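Local structure of transcriptional repressor PadR (Bacillus cereus, 6JYI) at the interface of chains A and B. The protein is a PadR-like transcriptional regulator that binds DNA, probably as a two-fold symmetric dimer with winged helix-turn-helix domains. Numbering follows the deposited sequence. Chains: chain A/B, Transcriptional repressor PadR.

The interface of chains A and B. Residues chain A 98-100, 124, 128, 164; chain B 96, 156.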
# COMPACT_ATOMS: atom_id res chain seq x y z
N LEU A 98 -2.45 0.24 -2.62
CA LEU A 98 -1.21 1.04 -2.54
C LEU A 98 -1.41 2.45 -3.04
O LEU A 98 -2.01 2.67 -4.08
CB LEU A 98 -0.08 0.38 -3.35
CG LEU A 98 1.24 1.16 -3.46
CD1 LEU A 98 2.05 1.21 -2.15
CD2 LEU A 98 2.11 0.57 -4.58
N ARG A 99 -0.90 3.42 -2.26
CA ARG A 99 -0.81 4.82 -2.71
C ARG A 99 0.65 5.15 -2.77
O ARG A 99 1.27 5.33 -1.72
CB ARG A 99 -1.53 5.80 -1.78
CG ARG A 99 -1.42 7.26 -2.24
CD ARG A 99 -2.36 8.22 -1.55
NE ARG A 99 -1.91 8.60 -0.21
CZ ARG A 99 -2.45 8.19 0.95
NH1 ARG A 99 -3.48 7.34 0.99
NH2 ARG A 99 -1.93 8.62 2.10
N SER A 100 1.21 5.25 -3.98
CA SER A 100 2.59 5.67 -4.16
C SER A 100 2.64 6.99 -4.92
O SER A 100 2.52 7.01 -6.16
CB SER A 100 3.36 4.60 -4.94
OG SER A 100 4.69 5.02 -5.16
N GLU A 124 14.23 7.62 -3.37
CA GLU A 124 13.41 6.41 -3.28
C GLU A 124 14.26 5.15 -3.06
O GLU A 124 13.92 4.28 -2.25
CB GLU A 124 12.59 6.25 -4.56
CG GLU A 124 11.51 5.21 -4.47
CD GLU A 124 10.45 5.59 -3.45
OE1 GLU A 124 10.48 6.75 -2.95
OE2 GLU A 124 9.59 4.73 -3.19
N LYS A 128 13.98 2.88 0.38
CA LYS A 128 13.70 1.44 0.36
C LYS A 128 14.86 0.64 0.95
O LYS A 128 14.64 -0.34 1.66
CB LYS A 128 13.31 0.94 -1.04
CG LYS A 128 11.97 1.54 -1.58
CD LYS A 128 10.79 0.73 -1.16
CE LYS A 128 9.44 1.50 -1.19
NZ LYS A 128 8.99 1.89 -2.55
N GLN A 164 12.25 -3.59 -6.17
CA GLN A 164 12.03 -2.16 -6.49
C GLN A 164 13.35 -1.39 -6.55
O GLN A 164 13.57 -0.64 -7.47
CB GLN A 164 11.13 -1.49 -5.47
CG GLN A 164 9.69 -1.99 -5.55
CD GLN A 164 8.90 -1.63 -4.33
OE1 GLN A 164 9.17 -0.61 -3.69
NE2 GLN A 164 7.95 -2.47 -3.95
N ASP B 96 5.32 5.94 0.50
CA ASP B 96 4.35 4.95 0.07
C ASP B 96 3.41 4.56 1.22
O ASP B 96 3.87 4.44 2.35
CB ASP B 96 5.05 3.67 -0.38
CG ASP B 96 5.52 3.70 -1.80
OD1 ASP B 96 5.40 4.72 -2.51
OD2 ASP B 96 6.01 2.64 -2.21
N VAL B 156 8.51 -1.21 -12.23
CA VAL B 156 8.63 -1.36 -10.78
C VAL B 156 7.54 -2.34 -10.31
O VAL B 156 7.80 -3.20 -9.46
CB VAL B 156 8.53 -0.03 -10.03
CG1 VAL B 156 8.34 -0.26 -8.52
CG2 VAL B 156 9.78 0.80 -10.24
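A:Lys128 reaches across the interface to B:Asp96, its terminal amine NZ helping to join the subunits. CB leaves helix 114-142 and CG lies anti to the carbonyl carbon (chi1 -65°); the chain bends at chi2, runs on through CD, and bends again at chi4, which turns the tip towards B:Asp96. A:Lys128 CE passes 3.8 Å from B:Asp96 OD2, and NZ forms a salt bridge of 3.1 Å to that same oxygen, from above the carboxylate plane, 50° out of it. Within its own chain, A:Lys128 NZ lies 3.0 Å from A:Glu124 OE2, on the anti side but tilted out of the carboxylate plane, and 2.8 Å from A:Gln164 OE1, nearly in line with its C=O. A long lysine suits this place: its tip serves several acceptors at once, and its presumed positive charge probably offsets the approach of A:Glu124 OE2 to B:Asp96 OD1, 4.2 Å apart. A:Ser100, whose small hydroxyl fits beside a carboxylate, donates from OG to B:Asp96 OD1 at 2.8 Å, on its syn side, tilted out of plane. The short, two-oxygen aspartate thus links the loop just after strand 97-99 to helix 114-142 of chain A. A:Gln164 pairs its uncharged amide with an aliphatic stem: it crosses the compact, branched B:Val156 at about a right angle, CG touching CG1 at 3.7 Å. Repeated by the two-fold axis, this cluster helps hold the subunits in register, and so probably sets the relative placement of the DNA-binding domains.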